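Local coordinates for putative exported protein (Bordetella pertussis Tohama I, PDB 2PFZ), which binds pyroglutamic acid as an extracytoplasmic solute receptor of the DctP family and probably delivers it to a tripartite ATP-independent periplasmic transporter, at residues Val16-Gln21 with Glu236-Lys241; Ala170-Val175 with Tyr192-Lys197. One frame throughout, in Å; residues are numbered along the deposited sequence.

Contact 1: residues Val16-Gln21 with Glu236-Lys241; sequences VENLTQ and EERGWK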
loop_
_atom_site.group_PDB
_atom_site.type_symbol
_atom_site.label_atom_id
_atom_site.label_comp_id
_atom_site.label_asym_id
_atom_site.label_seq_id
_atom_site.Cartn_x
_atom_site.Cartn_y
_atom_site.Cartn_z
ATOM N N VAL A 16 3.836 -10.532 0.730
ATOM C CA VAL A 16 4.292 -11.641 -0.126
ATOM C C VAL A 16 4.269 -12.959 0.652
ATOM O O VAL A 16 3.904 -14.017 0.095
ATOM C CB VAL A 16 5.675 -11.358 -0.742
ATOM C CG1 VAL A 16 6.045 -12.434 -1.764
ATOM C CG2 VAL A 16 5.665 -9.982 -1.435
ATOM N N GLU A 17 4.683 -12.907 1.922
ATOM C CA GLU A 17 4.430 -14.009 2.853
ATOM C C GLU A 17 2.953 -14.417 2.773
ATOM O O GLU A 17 2.653 -15.603 2.666
ATOM C CB GLU A 17 4.789 -13.622 4.289
ATOM C CG GLU A 17 4.521 -14.746 5.312
ATOM C CD GLU A 17 4.941 -14.363 6.740
ATOM O OE1 GLU A 17 4.670 -15.149 7.696
ATOM O OE2 GLU A 17 5.541 -13.275 6.916
ATOM N N ASN A 18 2.039 -13.443 2.796
ATOM C CA ASN A 18 0.591 -13.738 2.710
ATOM C C ASN A 18 0.243 -14.338 1.347
ATOM O O ASN A 18 -0.566 -15.289 1.245
ATOM C CB ASN A 18 -0.245 -12.464 2.947
ATOM C CG ASN A 18 -1.703 -12.739 3.176
ATOM O OD1 ASN A 18 -2.075 -13.672 3.892
ATOM N ND2 ASN A 18 -2.547 -11.912 2.599
ATOM N N LEU A 19 0.815 -13.749 0.289
ATOM C CA LEU A 19 0.536 -14.222 -1.082
ATOM C C LEU A 19 0.975 -15.679 -1.247
ATOM O O LEU A 19 0.335 -16.455 -1.973
ATOM C CB LEU A 19 1.259 -13.369 -2.134
ATOM C CG LEU A 19 0.580 -12.041 -2.486
ATOM C CD1 LEU A 19 1.603 -11.111 -3.179
ATOM C CD2 LEU A 19 -0.609 -12.291 -3.396
ATOM N N THR A 20 2.081 -16.014 -0.592
ATOM C CA THR A 20 2.652 -17.368 -0.608
ATOM C C THR A 20 1.666 -18.374 0.007
ATOM O O THR A 20 1.412 -19.445 -0.567
ATOM C CB THR A 20 4.053 -17.389 0.049
ATOM O OG1 THR A 20 4.942 -16.575 -0.728
ATOM C CG2 THR A 20 4.635 -18.806 0.108
ATOM N N GLN A 21 1.075 -18.012 1.139
ATOM C CA GLN A 21 0.019 -18.841 1.742
ATOM C C GLN A 21 -1.239 -18.883 0.876
ATOM O O GLN A 21 -1.894 -19.926 0.774
ATOM C CB GLN A 21 -0.323 -18.368 3.157
ATOM C CG GLN A 21 -1.215 -19.344 3.949
ATOM C CD GLN A 21 -0.705 -20.784 3.933
ATOM O OE1 GLN A 21 -1.380 -21.689 3.428
ATOM N NE2 GLN A 21 0.490 -21.002 4.467
ATOM N N GLU A 236 -7.354 -12.083 2.725
ATOM C CA GLU A 236 -7.666 -10.776 3.285
ATOM C C GLU A 236 -7.634 -10.802 4.796
ATOM O O GLU A 236 -7.062 -9.917 5.393
ATOM C CB GLU A 236 -9.007 -10.240 2.825
ATOM C CG GLU A 236 -9.132 -8.725 3.066
ATOM C CD GLU A 236 -10.322 -8.126 2.370
ATOM O OE1 GLU A 236 -10.226 -7.850 1.146
ATOM O OE2 GLU A 236 -11.360 -7.893 3.051
ATOM N N GLU A 237 -8.273 -11.804 5.398
ATOM C CA GLU A 237 -8.313 -11.946 6.861
ATOM C C GLU A 237 -6.913 -12.090 7.442
ATOM O O GLU A 237 -6.532 -11.366 8.381
ATOM C CB GLU A 237 -9.190 -13.158 7.260
ATOM C CG GLU A 237 -9.244 -13.403 8.775
ATOM C CD GLU A 237 -10.588 -13.930 9.277
ATOM O OE1 GLU A 237 -11.648 -13.484 8.779
ATOM O OE2 GLU A 237 -10.574 -14.785 10.202
ATOM N N ARG A 238 -6.150 -13.018 6.865
ATOM C CA ARG A 238 -4.789 -13.292 7.307
ATOM C C ARG A 238 -3.882 -12.076 7.102
ATOM O O ARG A 238 -3.021 -11.814 7.929
ATOM C CB ARG A 238 -4.211 -14.505 6.565
ATOM C CG ARG A 238 -2.792 -14.939 6.997
ATOM C CD ARG A 238 -2.211 -16.021 6.080
ATOM N NE ARG A 238 -3.221 -16.945 5.621
ATOM C CZ ARG A 238 -3.650 -17.113 4.365
ATOM N NH1 ARG A 238 -3.174 -16.420 3.312
ATOM N NH2 ARG A 238 -4.594 -18.016 4.185
ATOM N N GLY A 239 -4.050 -11.366 5.983
ATOM C CA GLY A 239 -3.170 -10.236 5.631
ATOM C C GLY A 239 -3.351 -9.069 6.599
ATOM O O GLY A 239 -2.364 -8.472 7.070
ATOM N N TRP A 240 -4.601 -8.744 6.909
ATOM C CA TRP A 240 -4.855 -7.674 7.890
ATOM C C TRP A 240 -4.304 -8.079 9.258
ATOM O O TRP A 240 -3.713 -7.254 9.971
ATOM C CB TRP A 240 -6.351 -7.342 7.982
ATOM C CG TRP A 240 -6.810 -6.489 6.847
ATOM C CD1 TRP A 240 -7.130 -6.902 5.574
ATOM C CD2 TRP A 240 -6.998 -5.070 6.872
ATOM N NE1 TRP A 240 -7.502 -5.820 4.808
ATOM C CE2 TRP A 240 -7.425 -4.681 5.581
ATOM C CE3 TRP A 240 -6.862 -4.087 7.869
ATOM C CZ2 TRP A 240 -7.698 -3.345 5.251
ATOM C CZ3 TRP A 240 -7.132 -2.745 7.533
ATOM C CH2 TRP A 240 -7.549 -2.392 6.250
ATOM N N LYS A 241 -4.515 -9.351 9.603
ATOM C CA LYS A 241 -3.989 -9.950 10.828
ATOM C C LYS A 241 -2.472 -9.804 10.936
ATOM O O LYS A 241 -1.960 -9.273 11.937
ATOM C CB LYS A 241 -4.418 -11.433 10.909
ATOM C CG LYS A 241 -3.958 -12.201 12.154
ATOM C CD LYS A 241 -4.219 -13.719 11.974
ATOM C CE LYS A 241 -3.640 -14.559 13.142
ATOM N NZ LYS A 241 -3.994 -14.034 14.505
#
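Arg238 reaches from helix 222-256 to Asn18 and Gln21 on helix 14-30, and its side chain runs along the Asn18 amide oxygen for most of its length. Arg238 CB lies 3.5 Å from Asn18 OD1, and CG and CD follow past the same oxygen. The chain leaves the backbone with CG anti to N and then bends at chi3 (-36°), which swings the guanidinium across to the Gln21 side. There Arg238 NH1 donates to Asn18 OD1 at 3.0 Å. This bond is far from straight, with 144° at the hydrogen, and NH1 stands above the amide plane of Asn18. Arg238 CZ at the centre of the guanidinium lies 3.3 Å from Gln21 CG, a methylene set over one face of the flat group, while Gln21 CB approaches NH1. At the far end NH2 forms a salt bridge with Asp25, further along helix 14-30, so a single arginine spans two turns of its neighbour.

The protein has the periplasmic binding protein fold of family 7 solute receptors; its long helix 222-256 runs past helix 14-30. The axes of the two short segments run roughly antiparallel, 154° between directions and 9.7 Å apart at closest approach. Gly239 gives the nearest backbone approach: with no side chain in the way, its CA comes within 3.5 Å of Asn18 ND2. With OD1 held by Arg238, the rotation of the buried Asn18 amide is set by a second bond, from ND2 to the backbone oxygen of Ala235, one turn earlier on the long helix.

Contact 2: residues Ala170-Val175 with Tyr192-Lys197; sequences AMATGV and YEYIKK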
loop_
_atom_site.group_PDB
_atom_site.type_symbol
_atom_site.label_atom_id
_atom_site.label_comp_id
_atom_site.label_asym_id
_atom_site.label_seq_id
_atom_site.Cartn_x
_atom_site.Cartn_y
_atom_site.Cartn_z
ATOM N N ALA A 170 19.159 3.390 -3.614
ATOM C CA ALA A 170 18.970 4.846 -3.532
ATOM C C ALA A 170 19.464 5.451 -2.212
ATOM O O ALA A 170 19.953 6.597 -2.186
ATOM C CB ALA A 170 17.508 5.213 -3.763
ATOM N N MET A 171 19.323 4.700 -1.117
ATOM C CA MET A 171 19.830 5.139 0.174
ATOM C C MET A 171 21.340 5.015 0.224
ATOM O O MET A 171 22.019 5.925 0.691
ATOM C CB MET A 171 19.216 4.334 1.312
ATOM C CG MET A 171 17.769 4.721 1.624
ATOM S SD MET A 171 17.091 3.823 3.034
ATOM C CE MET A 171 17.127 2.163 2.381
ATOM N N ALA A 172 21.848 3.896 -0.282
ATOM C CA ALA A 172 23.276 3.580 -0.240
ATOM C C ALA A 172 24.097 4.559 -1.069
ATOM O O ALA A 172 25.269 4.796 -0.767
ATOM C CB ALA A 172 23.520 2.159 -0.698
ATOM N N THR A 173 23.484 5.133 -2.100
ATOM C CA THR A 173 24.159 6.126 -2.938
ATOM C C THR A 173 23.796 7.572 -2.571
ATOM O O THR A 173 24.351 8.519 -3.134
ATOM C CB THR A 173 23.865 5.895 -4.432
ATOM O OG1 THR A 173 22.466 6.103 -4.685
ATOM C CG2 THR A 173 24.276 4.484 -4.857
ATOM N N GLY A 174 22.856 7.743 -1.644
ATOM C CA GLY A 174 22.556 9.070 -1.086
ATOM C C GLY A 174 21.661 9.969 -1.919
ATOM O O GLY A 174 21.625 11.198 -1.715
ATOM N N VAL A 175 20.911 9.374 -2.840
ATOM C CA VAL A 175 19.965 10.146 -3.642
ATOM C C VAL A 175 18.819 10.683 -2.781
ATOM O O VAL A 175 18.251 11.746 -3.075
ATOM C CB VAL A 175 19.407 9.302 -4.830
ATOM C CG1 VAL A 175 18.404 10.095 -5.633
ATOM C CG2 VAL A 175 20.559 8.818 -5.740
ATOM N N TYR A 192 17.761 1.303 8.556
ATOM C CA TYR A 192 18.539 1.640 9.749
ATOM C C TYR A 192 20.048 1.819 9.519
ATOM O O TYR A 192 20.729 2.478 10.319
ATOM C CB TYR A 192 18.287 0.615 10.850
ATOM C CG TYR A 192 18.557 -0.825 10.464
ATOM C CD1 TYR A 192 17.510 -1.685 10.125
ATOM C CD2 TYR A 192 19.859 -1.338 10.449
ATOM C CE1 TYR A 192 17.754 -3.025 9.776
ATOM C CE2 TYR A 192 20.106 -2.667 10.111
ATOM C CZ TYR A 192 19.057 -3.495 9.772
ATOM O OH TYR A 192 19.315 -4.804 9.462
ATOM N N GLU A 193 20.574 1.242 8.444
ATOM C CA GLU A 193 21.975 1.456 8.089
ATOM C C GLU A 193 22.259 2.926 7.690
ATOM O O GLU A 193 23.366 3.434 7.899
ATOM C CB GLU A 193 22.403 0.467 6.999
ATOM C CG GLU A 193 22.423 -0.978 7.485
ATOM C CD GLU A 193 22.777 -1.984 6.408
ATOM O OE1 GLU A 193 22.733 -1.628 5.216
ATOM O OE2 GLU A 193 23.105 -3.144 6.755
ATOM N N TYR A 194 21.246 3.623 7.177
ATOM C CA TYR A 194 21.438 4.931 6.566
ATOM C C TYR A 194 20.611 6.034 7.176
ATOM O O TYR A 194 20.967 7.211 7.083
ATOM C CB TYR A 194 21.111 4.856 5.076
ATOM C CG TYR A 194 22.000 3.912 4.319
ATOM C CD1 TYR A 194 23.280 4.299 3.930
ATOM C CD2 TYR A 194 21.569 2.628 3.997
ATOM C CE1 TYR A 194 24.110 3.421 3.234
ATOM C CE2 TYR A 194 22.389 1.752 3.296
ATOM C CZ TYR A 194 23.652 2.156 2.918
ATOM O OH TYR A 194 24.466 1.287 2.219
ATOM N N ILE A 195 19.489 5.653 7.780
ATOM C CA ILE A 195 18.548 6.627 8.325
ATOM C C ILE A 195 18.212 6.216 9.760
ATOM O O ILE A 195 17.867 5.068 10.009
ATOM C CB ILE A 195 17.282 6.734 7.427
ATOM C CG1 ILE A 195 17.665 7.111 5.994
ATOM C CG2 ILE A 195 16.319 7.750 7.977
ATOM C CD1 ILE A 195 16.523 7.070 4.978
ATOM N N LYS A 196 18.314 7.158 10.693
ATOM C CA LYS A 196 18.364 6.831 12.122
ATOM C C LYS A 196 17.104 7.049 12.961
ATOM O O LYS A 196 17.095 6.671 14.132
ATOM C CB LYS A 196 19.522 7.584 12.791
ATOM C CG LYS A 196 20.682 6.710 13.165
ATOM C CD LYS A 196 21.382 6.181 11.933
ATOM C CE LYS A 196 21.927 4.812 12.205
ATOM N NZ LYS A 196 22.849 4.416 11.118
ATOM N N LYS A 197 16.086 7.702 12.399
ATOM C CA LYS A 197 14.865 8.020 13.145
ATOM C C LYS A 197 13.665 7.518 12.357
ATOM O O LYS A 197 13.702 7.492 11.125
ATOM C CB LYS A 197 14.705 9.540 13.387
ATOM C CG LYS A 197 15.839 10.218 14.193
ATOM C CD LYS A 197 15.688 11.736 14.178
ATOM C CE LYS A 197 16.964 12.490 14.642
ATOM N NZ LYS A 197 17.732 11.750 15.680
#
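The C-terminal end of helix 167-172 in this periplasmic binding protein closes with a Schellman motif, and Tyr194, from the loop ahead of strand 197-199, lays its ring against that last turn. Gly174 is the first residue to leave helical phi/psi, with a positive phi of 81°; Gly174 N donates to Met171 O at 3.1 Å, and a weak bond runs from Val175 N to Ala170 O.

The same Met171 O sits over one face of the Tyr194 ring, offset toward the rim near CD1, while Ala172 N lies over the centre of that face. The ring thus lies over peptide backbone as well as side chain. Its hydroxyl end rests on Ala172, whose CB is 3.2 Å from Tyr194 OH. Ala172 CA is 3.5 Å from Tyr194 CZ. At the root of the ring, Met171 CB packs 4.0 Å from Tyr194 CD2. No hydrogen bond joins the two segments, but the loop has polar ties of its own: Asn127 bonds the backbone at both Tyr194 O and Lys196 N, and Lys196 NZ reaches back to Tyr192 O.

Deeper in, Met171 and Ile195 are both buried. The CB of Ile195 does not point at the helix, yet with CG1 anti to its carbonyl carbon and chi2 extended at 172° its CD1 comes nearer. The two side chains cross at about a right angle where Ile195 CD1 meets Met171 SD, 3.8 Å away.

Overall arrangement
Contact 2 is nested in the chain between the two halves of contact 1: residues 16-21 come first, then 170-175 and 192-197, and finally 236-241. The contact centres are 29 Å apart and their nearest atoms about 16 Å, so they do not touch. Contact 1 ties helix 14-30 to the long helix 222-256, which spans both lobes, close to strand 111-118 of the three-stranded sheet. Contact 2 lies in the other lobe from helix 14-30, beside the six-stranded mixed sheet that includes strand 197-199. Pyroglutamic acid sits between the lobes, and the Met171 side chain is about 10 Å from it; neither contact includes a residue of its pocket.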